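CurJ (Moorea producens 3L, PDB 5TZ6) is a polyketide synthase module of the curacin pathway whose dehydratase domain probably removes water from a chain intermediate, including by vinylogous dehydration. Local coordinates at residues 39-44 and 176-181; 46-51 and 81-86; 166-171 and 181-186. The protein carries 1 engineered substitution. All blocks are in the same frame, centred on the assembly; numbering follows the deposited sequence.

Contact 1 of 3, residues 39-44 and 176-181. Engineered in segment 39-44: F41 (natural residue His). With 7OD ((2E,5R)-5-hydroxy-2-methylhept-2-enoic acid), chain C.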
loop_
_atom_site.group_PDB
_atom_site.type_symbol
_atom_site.label_atom_id
_atom_site.label_comp_id
_atom_site.label_asym_id
_atom_site.label_seq_id
_atom_site.Cartn_x
_atom_site.Cartn_y
_atom_site.Cartn_z
ATOM N N ALA A 39 5.349 -19.769 15.052
ATOM C CA ALA A 39 5.774 -21.158 15.068
ATOM C C ALA A 39 5.398 -21.876 16.358
ATOM O O ALA A 39 5.693 -23.071 16.487
ATOM C CB ALA A 39 7.286 -21.239 14.845
ATOM N N ASP A 40 4.751 -21.196 17.304
ATOM C CA ASP A 40 4.418 -21.784 18.594
ATOM C C ASP A 40 2.939 -22.110 18.738
ATOM O O ASP A 40 2.506 -22.503 19.826
ATOM C CB ASP A 40 4.865 -20.863 19.729
ATOM C CG ASP A 40 6.361 -20.895 19.939
ATOM O OD1 ASP A 40 7.012 -21.772 19.338
ATOM O OD2 ASP A 40 6.887 -20.069 20.714
ATOM N N PHE A 41 2.152 -21.952 17.678
ATOM C CA PHE A 41 0.737 -22.299 17.689
ATOM C C PHE A 41 0.539 -23.342 16.594
ATOM O O PHE A 41 0.320 -22.992 15.431
ATOM C CB PHE A 41 -0.165 -21.062 17.484
ATOM C CG PHE A 41 -1.585 -21.286 17.917
ATOM C CD1 PHE A 41 -2.494 -21.921 17.083
ATOM C CD2 PHE A 41 -2.002 -20.907 19.182
ATOM C CE1 PHE A 41 -3.804 -22.148 17.495
ATOM C CE2 PHE A 41 -3.306 -21.132 19.604
ATOM C CZ PHE A 41 -4.206 -21.756 18.761
ATOM N N ILE A 42 0.643 -24.617 16.965
ATOM C CA ILE A 42 0.649 -25.734 16.019
ATOM C C ILE A 42 -0.646 -26.514 16.195
ATOM O O ILE A 42 -0.907 -27.052 17.275
ATOM C CB ILE A 42 1.868 -26.650 16.237
ATOM C CG1 ILE A 42 3.164 -25.833 16.255
ATOM C CG2 ILE A 42 1.925 -27.770 15.199
ATOM C CD1 ILE A 42 3.206 -24.735 15.208
ATOM N N VAL A 43 -1.454 -26.593 15.144
ATOM C CA VAL A 43 -2.711 -27.339 15.174
ATOM C C VAL A 43 -2.607 -28.475 14.166
ATOM O O VAL A 43 -2.433 -28.229 12.965
ATOM C CB VAL A 43 -3.920 -26.443 14.870
ATOM C CG1 VAL A 43 -5.210 -27.229 15.021
ATOM C CG2 VAL A 43 -3.921 -25.228 15.788
ATOM N N TYR A 44 -2.733 -29.711 14.646
ATOM C CA TYR A 44 -2.586 -30.887 13.792
ATOM C C TYR A 44 -1.373 -30.758 12.880
ATOM O O TYR A 44 -1.439 -31.092 11.691
ATOM C CB TYR A 44 -3.858 -31.141 12.967
ATOM C CG TYR A 44 -4.945 -31.877 13.725
ATOM C CD1 TYR A 44 -5.887 -31.200 14.479
ATOM C CD2 TYR A 44 -5.015 -33.271 13.689
ATOM C CE1 TYR A 44 -6.871 -31.883 15.176
ATOM C CE2 TYR A 44 -5.997 -33.960 14.381
ATOM C CZ TYR A 44 -6.921 -33.259 15.123
ATOM O OH TYR A 44 -7.899 -33.934 15.816
ATOM N N ILE A 176 -3.663 -29.351 19.818
ATOM C CA ILE A 176 -3.318 -27.936 19.835
ATOM C C ILE A 176 -2.058 -27.816 20.682
ATOM O O ILE A 176 -2.118 -27.755 21.914
ATOM C CB ILE A 176 -4.461 -27.065 20.360
ATOM C CG1 ILE A 176 -5.689 -27.217 19.462
ATOM C CG2 ILE A 176 -4.034 -25.611 20.391
ATOM C CD1 ILE A 176 -6.931 -26.560 20.009
ATOM N N HIS A 177 -0.912 -27.796 20.006
ATOM C CA HIS A 177 0.403 -27.795 20.637
ATOM C C HIS A 177 0.875 -26.347 20.744
ATOM O O HIS A 177 1.213 -25.714 19.731
ATOM C CB HIS A 177 1.382 -28.630 19.815
ATOM C CG HIS A 177 1.072 -30.095 19.794
ATOM N ND1 HIS A 177 1.895 -31.018 19.185
ATOM C CD2 HIS A 177 0.053 -30.802 20.338
ATOM C CE1 HIS A 177 1.387 -32.228 19.337
ATOM N NE2 HIS A 177 0.272 -32.125 20.037
ATOM N N LEU A 178 0.893 -25.826 21.969
ATOM C CA LEU A 178 1.297 -24.451 22.243
ATOM C C LEU A 178 2.774 -24.419 22.612
ATOM O O LEU A 178 3.196 -25.093 23.556
ATOM C CB LEU A 178 0.460 -23.861 23.380
ATOM C CG LEU A 178 -1.049 -23.677 23.181
ATOM C CD1 LEU A 178 -1.686 -23.106 24.439
ATOM C CD2 LEU A 178 -1.368 -22.798 21.977
ATOM N N GLY A 179 3.552 -23.622 21.888
ATOM C CA GLY A 179 4.947 -23.428 22.227
ATOM C C GLY A 179 5.105 -22.487 23.412
ATOM O O GLY A 179 4.146 -22.117 24.092
ATOM N N GLN A 180 6.351 -22.067 23.638
ATOM C CA GLN A 180 6.659 -21.272 24.822
ATOM C C GLN A 180 6.001 -19.901 24.766
ATOM O O GLN A 180 5.396 -19.453 25.748
ATOM C CB GLN A 180 8.173 -21.117 24.964
ATOM C CG GLN A 180 8.624 -20.479 26.268
ATOM C CD GLN A 180 10.104 -20.698 26.544
ATOM O OE1 GLN A 180 10.724 -21.608 25.992
ATOM N NE2 GLN A 180 10.677 -19.858 27.400
ATOM N N SER A 181 6.062 -19.239 23.614
ATOM C CA SER A 181 5.592 -17.865 23.559
ATOM C C SER A 181 4.079 -17.743 23.688
ATOM O O SER A 181 3.588 -16.631 23.905
ATOM C CB SER A 181 6.076 -17.217 22.263
ATOM O OG SER A 181 5.611 -17.938 21.140
HETATM O OAB 7OD C . -7.869 -24.038 16.695
HETATM C CAA 7OD C . -8.039 -22.887 16.244
HETATM O OAI 7OD C . -8.202 -22.718 15.014
HETATM C CAC 7OD C . -8.051 -21.686 17.197
HETATM C CAK 7OD C . -8.260 -20.271 16.634
HETATM C CAD 7OD C . -7.853 -21.891 18.709
HETATM C CAE 7OD C . -7.875 -20.655 19.623
HETATM C CAF 7OD C . -7.826 -20.930 21.146
HETATM O OAH 7OD C . -6.516 -20.621 21.631
HETATM C CAG 7OD C . -8.165 -22.374 21.536
HETATM C CAJ 7OD C . -8.454 -22.405 23.039
#
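D40 meets G179 and S181 just where strand 41-43, antiparallel to strand 176-178, begins, and its side chain illustrates how one carboxylate can fix the end of a strand pair. D40 CB lies 3.3 Å from S181 OG, with G179 CA a little farther. CG, anti to its own carbonyl carbon (chi1 -75°), also faces that hydroxyl, and OD1 lies nearest G179 CA. OD2 takes two donors from one residue: S181 OG at 2.5 Å, on the anti side and close to the carboxylate plane, and S181 N at 3.1 Å, from above that plane. An alanine here would probably leave the hydroxyl and amide of S181 without their common acceptor, and the turn after G179 would be likely to move more freely. The backbone of D40 adds a further bond, almost straight, from G179 N to D40 O (2.6 Å). Beyond it I42 and H177 form a hydrogen-bonded pair, joined by I42 N to H177 O and by H177 N to I42 O, with I42 CB 4.1 Å from H177 CB. F41, L178, V43 and I176 project from the other face. F41 is engineered in place of a histidine; its ring lies beside L178, pointing the same way, with CD2 3.4 Å from L178 CD2. CG of F41 sits anti to the backbone N (chi1 -162°), and CZ meets the ligand carbon CAD of 7OD at the ring edge, 3.6 Å away. D219, on helix 215-223, touches F41 and is hydrogen-bonded to the ligand. The strand pair thus joins the two hotdog parts of the domain at the pocket, and the natural histidine at this position, beside D219 and the ligand, is consistent with the His-Asp active site of polyketide synthase dehydratases.

Contact 2 of 3, residues 46-51 and 81-86; sequences QVVVPG and ALAIPE. With 7OD ((2E,5R)-5-hydroxy-2-methylhept-2-enoic acid), chain C.
V48 and A83 form the non-hydrogen-bonded pair at the middle of a short antiparallel contact, in which strand 82-84 lines the margin of a small four-stranded sheet beside strand 46-49. Two backbone bonds, both fairly straight, hold the strands on either side of that pair: I84 N to V47 O, and V49 N to L82 O, each 2.9 Å long. At the V47-I84 pair, V47 N and I84 O stand too far apart to bond directly, and a water spans them, accepting from V47 N at 2.6 Å and donating to I84 O at 2.7 Å, so both polar atoms gain a partner. The side chains sort onto two faces. On one, the methyl CG2 of V49 is the hub: anti to its own carbonyl carbon, it lies 4.0 Å from L82 CG, the two residues running side by side, and 3.9 Å from I84 CD1, the V49 and I84 side chains crossing at a slant. F30 of strand 24-30 adds to this face by touching V49 and I84, while L82 reaches strand 90-99. On the other face V48 CG2 approaches A83 CB more distantly, and V48 also packs against V43 and L306. After V49 comes P50, at the N-cap position of helix 51-65; it brings its CA to 3.7 Å from the ligand methyl CAK of 7OD, with G51 N beside the same carbon. A strand leading straight into a long helix, with the junction lining the pocket, fits the hotdog fold of polyketide synthase dehydratases, where such a helix is enwrapped by sheet.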
loop_
_atom_site.group_PDB
_atom_site.type_symbol
_atom_site.label_atom_id
_atom_site.label_comp_id
_atom_site.label_asym_id
_atom_site.label_seq_id
_atom_site.Cartn_x
_atom_site.Cartn_y
_atom_site.Cartn_z
ATOM N N GLN A 46 0.173 -28.067 11.797
ATOM C CA GLN A 46 0.184 -26.936 10.883
ATOM C C GLN A 46 0.347 -25.643 11.664
ATOM O O GLN A 46 -0.172 -25.508 12.776
ATOM C CB GLN A 46 -1.103 -26.856 10.058
ATOM C CG GLN A 46 -1.440 -28.093 9.246
ATOM C CD GLN A 46 -2.717 -27.904 8.443
ATOM O OE1 GLN A 46 -3.683 -28.649 8.604
ATOM N NE2 GLN A 46 -2.726 -26.896 7.576
ATOM N N VAL A 47 1.081 -24.698 11.082
ATOM C CA VAL A 47 1.139 -23.362 11.657
ATOM C C VAL A 47 -0.194 -22.679 11.400
ATOM O O VAL A 47 -0.616 -22.527 10.248
ATOM C CB VAL A 47 2.295 -22.558 11.059
ATOM C CG1 VAL A 47 2.225 -21.116 11.525
ATOM C CG2 VAL A 47 3.622 -23.187 11.444
ATOM N N VAL A 48 -0.850 -22.245 12.471
ATOM C CA VAL A 48 -2.163 -21.621 12.387
ATOM C C VAL A 48 -2.120 -20.300 13.132
ATOM O O VAL A 48 -1.534 -20.201 14.218
ATOM C CB VAL A 48 -3.268 -22.533 12.958
ATOM C CG1 VAL A 48 -4.569 -21.752 13.114
ATOM C CG2 VAL A 48 -3.483 -23.733 12.054
ATOM N N VAL A 49 -2.739 -19.276 12.546
ATOM C CA VAL A 49 -2.878 -17.971 13.168
ATOM C C VAL A 49 -4.221 -17.942 13.888
ATOM O O VAL A 49 -5.266 -17.973 13.209
ATOM C CB VAL A 49 -2.786 -16.840 12.140
ATOM C CG1 VAL A 49 -2.993 -15.502 12.823
ATOM C CG2 VAL A 49 -1.452 -16.887 11.418
ATOM N N PRO A 50 -4.260 -17.870 15.210
ATOM C CA PRO A 50 -5.542 -17.828 15.912
ATOM C C PRO A 50 -6.227 -16.475 15.763
ATOM O O PRO A 50 -5.608 -15.465 15.418
ATOM C CB PRO A 50 -5.151 -18.101 17.368
ATOM C CG PRO A 50 -3.751 -17.584 17.473
ATOM C CD PRO A 50 -3.112 -17.873 16.142
ATOM N N GLY A 51 -7.536 -16.474 16.035
ATOM C CA GLY A 51 -8.309 -15.238 15.949
ATOM C C GLY A 51 -7.723 -14.119 16.795
ATOM O O GLY A 51 -7.634 -12.964 16.356
ATOM N N ALA A 81 -10.229 -19.975 9.460
ATOM C CA ALA A 81 -8.915 -19.950 10.085
ATOM C C ALA A 81 -7.822 -19.756 9.042
ATOM O O ALA A 81 -7.935 -20.203 7.897
ATOM C CB ALA A 81 -8.662 -21.245 10.856
ATOM N N LEU A 82 -6.754 -19.078 9.449
ATOM C CA LEU A 82 -5.602 -18.840 8.591
ATOM C C LEU A 82 -4.506 -19.847 8.927
ATOM O O LEU A 82 -4.052 -19.920 10.073
ATOM C CB LEU A 82 -5.091 -17.410 8.756
ATOM C CG LEU A 82 -3.736 -17.106 8.120
ATOM C CD1 LEU A 82 -3.682 -17.599 6.683
ATOM C CD2 LEU A 82 -3.464 -15.616 8.174
ATOM N N ALA A 83 -4.092 -20.627 7.936
ATOM C CA ALA A 83 -3.003 -21.579 8.092
ATOM C C ALA A 83 -1.892 -21.216 7.122
ATOM O O ALA A 83 -2.153 -20.792 5.993
ATOM C CB ALA A 83 -3.469 -23.019 7.854
ATOM N N ILE A 84 -0.655 -21.396 7.561
ATOM C CA ILE A 84 0.498 -20.977 6.773
ATOM C C ILE A 84 1.320 -22.207 6.412
ATOM O O ILE A 84 1.901 -22.847 7.299
ATOM C CB ILE A 84 1.337 -19.947 7.538
ATOM C CG1 ILE A 84 0.474 -18.739 7.902
ATOM C CG2 ILE A 84 2.542 -19.526 6.713
ATOM C CD1 ILE A 84 1.215 -17.685 8.677
ATOM N N PRO A 85 1.394 -22.574 5.134
ATOM C CA PRO A 85 2.195 -23.740 4.748
ATOM C C PRO A 85 3.640 -23.593 5.199
ATOM O O PRO A 85 4.129 -22.493 5.471
ATOM C CB PRO A 85 2.083 -23.766 3.217
ATOM C CG PRO A 85 1.613 -22.397 2.833
ATOM C CD PRO A 85 0.774 -21.915 3.975
ATOM N N GLU A 86 4.324 -24.734 5.272
ATOM C CA GLU A 86 5.692 -24.753 5.771
ATOM C C GLU A 86 6.566 -23.818 4.949
ATOM O O GLU A 86 6.598 -23.900 3.719
ATOM C CB GLU A 86 6.264 -26.167 5.711
ATOM C CG GLU A 86 5.589 -27.181 6.608
ATOM C CD GLU A 86 6.252 -28.541 6.515
ATOM O OE1 GLU A 86 7.500 -28.591 6.475
ATOM O OE2 GLU A 86 5.527 -29.557 6.468
HETATM O OAB 7OD C . -7.869 -24.038 16.695
HETATM C CAA 7OD C . -8.039 -22.887 16.244
HETATM O OAI 7OD C . -8.202 -22.718 15.014
HETATM C CAC 7OD C . -8.051 -21.686 17.197
HETATM C CAK 7OD C . -8.260 -20.271 16.634
HETATM C CAD 7OD C . -7.853 -21.891 18.709
HETATM C CAE 7OD C . -7.875 -20.655 19.623
HETATM C CAF 7OD C . -7.826 -20.930 21.146
HETATM O OAH 7OD C . -6.516 -20.621 21.631
HETATM C CAG 7OD C . -8.165 -22.374 21.536
HETATM C CAJ 7OD C . -8.454 -22.405 23.039
HETATM O O HOH W 1 1.968 -25.164 8.686
#

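Contact 3 of 3, residues 166-171 and 181-186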
loop_
_atom_site.group_PDB
_atom_site.type_symbol
_atom_site.label_atom_id
_atom_site.label_comp_id
_atom_site.label_asym_id
_atom_site.label_seq_id
_atom_site.Cartn_x
_atom_site.Cartn_y
_atom_site.Cartn_z
ATOM N N GLU A 166 -2.523 -28.320 33.454
ATOM C CA GLU A 166 -3.812 -28.898 33.100
ATOM C C GLU A 166 -4.414 -28.185 31.901
ATOM O O GLU A 166 -5.012 -28.820 31.025
ATOM C CB GLU A 166 -4.763 -28.830 34.293
ATOM C CG GLU A 166 -4.473 -29.843 35.384
ATOM C CD GLU A 166 -5.600 -29.935 36.396
ATOM O OE1 GLU A 166 -5.380 -29.573 37.573
ATOM O OE2 GLU A 166 -6.712 -30.357 36.010
ATOM N N ILE A 167 -4.251 -26.864 31.827
ATOM C CA ILE A 167 -4.777 -26.152 30.670
ATOM C C ILE A 167 -4.002 -26.543 29.423
ATOM O O ILE A 167 -4.582 -26.977 28.419
ATOM C CB ILE A 167 -4.739 -24.633 30.908
ATOM C CG1 ILE A 167 -5.772 -24.230 31.961
ATOM C CG2 ILE A 167 -4.958 -23.879 29.597
ATOM C CD1 ILE A 167 -5.814 -22.736 32.216
ATOM N N TYR A 168 -2.671 -26.494 29.500
ATOM C CA TYR A 168 -1.900 -26.759 28.295
ATOM C C TYR A 168 -2.066 -28.209 27.884
ATOM O O TYR A 168 -2.268 -28.514 26.700
ATOM C CB TYR A 168 -0.431 -26.427 28.533
ATOM C CG TYR A 168 -0.196 -24.978 28.911
ATOM C CD1 TYR A 168 -0.764 -23.950 28.180
ATOM C CD2 TYR A 168 0.580 -24.646 30.020
ATOM C CE1 TYR A 168 -0.557 -22.628 28.529
ATOM C CE2 TYR A 168 0.794 -23.334 30.380
ATOM C CZ TYR A 168 0.224 -22.325 29.629
ATOM O OH TYR A 168 0.436 -21.012 29.984
ATOM N N GLN A 169 -2.135 -29.097 28.871
ATOM C CA GLN A 169 -2.359 -30.502 28.576
ATOM C C GLN A 169 -3.716 -30.694 27.925
ATOM O O GLN A 169 -3.833 -31.416 26.924
ATOM C CB GLN A 169 -2.252 -31.333 29.852
ATOM C CG GLN A 169 -2.423 -32.818 29.613
ATOM C CD GLN A 169 -1.254 -33.401 28.842
ATOM O OE1 GLN A 169 -0.111 -33.318 29.286
ATOM N NE2 GLN A 169 -1.534 -34.000 27.689
ATOM N N HIS A 170 -4.755 -30.040 28.468
ATOM C CA HIS A 170 -6.070 -30.144 27.845
ATOM C C HIS A 170 -5.987 -29.803 26.365
ATOM O O HIS A 170 -6.614 -30.464 25.530
ATOM C CB HIS A 170 -7.079 -29.233 28.551
ATOM C CG HIS A 170 -8.415 -29.170 27.870
ATOM N ND1 HIS A 170 -9.495 -29.924 28.274
ATOM C CD2 HIS A 170 -8.845 -28.434 26.816
ATOM C CE1 HIS A 170 -10.533 -29.657 27.499
ATOM N NE2 HIS A 170 -10.163 -28.760 26.603
ATOM N N LEU A 171 -5.185 -28.796 26.018
ATOM C CA LEU A 171 -5.086 -28.420 24.615
ATOM C C LEU A 171 -4.207 -29.401 23.855
ATOM O O LEU A 171 -4.528 -29.777 22.720
ATOM C CB LEU A 171 -4.552 -26.989 24.494
ATOM C CG LEU A 171 -5.518 -25.889 24.952
ATOM C CD1 LEU A 171 -4.826 -24.543 24.939
ATOM C CD2 LEU A 171 -6.772 -25.848 24.075
ATOM N N SER A 181 6.062 -19.239 23.614
ATOM C CA SER A 181 5.592 -17.865 23.559
ATOM C C SER A 181 4.079 -17.743 23.688
ATOM O O SER A 181 3.588 -16.631 23.905
ATOM C CB SER A 181 6.076 -17.217 22.263
ATOM O OG SER A 181 5.611 -17.938 21.140
ATOM N N PHE A 182 3.333 -18.844 23.622
ATOM C CA PHE A 182 1.893 -18.798 23.855
ATOM C C PHE A 182 1.506 -19.225 25.268
ATOM O O PHE A 182 0.311 -19.292 25.575
ATOM C CB PHE A 182 1.154 -19.668 22.822
ATOM C CG PHE A 182 0.794 -18.934 21.561
ATOM C CD1 PHE A 182 -0.400 -18.230 21.468
ATOM C CD2 PHE A 182 1.648 -18.933 20.474
ATOM C CE1 PHE A 182 -0.734 -17.531 20.308
ATOM C CE2 PHE A 182 1.318 -18.241 19.310
ATOM C CZ PHE A 182 0.128 -17.536 19.231
ATOM N N ARG A 183 2.478 -19.505 26.137
ATOM C CA ARG A 183 2.209 -19.995 27.489
ATOM C C ARG A 183 2.471 -18.865 28.481
ATOM O O ARG A 183 3.496 -18.826 29.158
ATOM C CB ARG A 183 3.050 -21.243 27.791
ATOM C CG ARG A 183 2.663 -22.443 26.921
ATOM C CD ARG A 183 3.459 -23.696 27.239
ATOM N NE ARG A 183 3.028 -24.797 26.387
ATOM C CZ ARG A 183 2.884 -26.055 26.795
ATOM N NH1 ARG A 183 2.465 -26.986 25.941
ATOM N NH2 ARG A 183 3.121 -26.375 28.062
ATOM N N TRP A 184 1.517 -17.935 28.554
ATOM C CA TRP A 184 1.585 -16.790 29.452
ATOM C C TRP A 184 1.067 -17.104 30.847
ATOM O O TRP A 184 1.506 -16.477 31.821
ATOM C CB TRP A 184 0.763 -15.619 28.889
ATOM C CG TRP A 184 1.408 -14.822 27.785
ATOM C CD1 TRP A 184 1.721 -15.255 26.530
ATOM C CD2 TRP A 184 1.804 -13.445 27.845
ATOM N NE1 TRP A 184 2.290 -14.236 25.806
ATOM C CE2 TRP A 184 2.353 -13.113 26.590
ATOM C CE3 TRP A 184 1.751 -12.461 28.839
ATOM C CZ2 TRP A 184 2.846 -11.839 26.302
ATOM C CZ3 TRP A 184 2.244 -11.194 28.553
ATOM C CH2 TRP A 184 2.783 -10.897 27.296
ATOM N N ILE A 185 0.126 -18.037 30.965
ATOM C CA ILE A 185 -0.544 -18.300 32.236
ATOM C C ILE A 185 0.408 -19.052 33.160
ATOM O O ILE A 185 0.719 -20.224 32.937
ATOM C CB ILE A 185 -1.855 -19.067 32.033
ATOM C CG1 ILE A 185 -2.796 -18.235 31.148
ATOM C CG2 ILE A 185 -2.479 -19.418 33.372
ATOM C CD1 ILE A 185 -4.125 -18.863 30.850
ATOM N N GLU A 186 0.881 -18.369 34.202
ATOM C CA GLU A 186 1.746 -18.987 35.195
ATOM C C GLU A 186 0.974 -19.573 36.366
ATOM O O GLU A 186 1.407 -20.582 36.932
ATOM C CB GLU A 186 2.760 -17.974 35.733
ATOM C CG GLU A 186 3.812 -17.541 34.732
ATOM C CD GLU A 186 5.154 -18.191 35.000
ATOM O OE1 GLU A 186 5.758 -17.892 36.053
ATOM O OE2 GLU A 186 5.602 -19.004 34.163
#
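R183 lays its side chain across the ring of Y168, a compact example of an arginine using its carbons and its charge on one aromatic partner. Near the backbone, R183 CB is 3.5 Å from Y168 CZ. Next, CG stands over the ring face, 3.7 Å from the centroid, in a CH-pi contact. The chain then runs extended to NE, which is hydrogen-bonded to L178 O, and the guanidinium ends beyond the ring centre, near Y168 CB. Its plane is turned 25° from the ring, and R183 CZ lies 4.5 Å from the Y168 ring centroid, making an off-centre cation-pi stack. W184 follows, starting its side chain away from the helix, and its NE1 bonds T216 OG1. At I185 the strand begins, and Y168 OH donates to I185 O over 3.1 Å, meeting the carbonyl from well to one side, with a C=O...donor angle of 113°. I185 CD1 also approaches I167 CD1, at 4.4 Å, so the helix touches the strand through these two isoleucines as well. Helix 164-173 thus packs on the start of strand 185-190, with I185 reaching over to strand 194-200, W184 facing helix 215-223, and Y168 and L171 leaning on strand 176-178.

Contacts 1 and 2 belong to one small sheet, ordered 82-84, 46-49, 41-43, 176-178, and their centres lie about 10 Å apart; V48 N and F41 O probably bond between the two middle strands. The centre of contact 3 is about 10 Å from that of contact 1 and about 19 Å from that of contact 2. Along the chain, contact 2 nests inside the long loop closed by contact 1, whereas contact 3 interlocks with contact 1, sharing S181. F182 of contact 3 packs on both F41 of contact 1 and P50 of contact 2. Contact 2 lies in the first hotdog part of the dehydratase and contact 3 in the second, so contact 1 joins the two, with the ligand pocket drawing residues from all three.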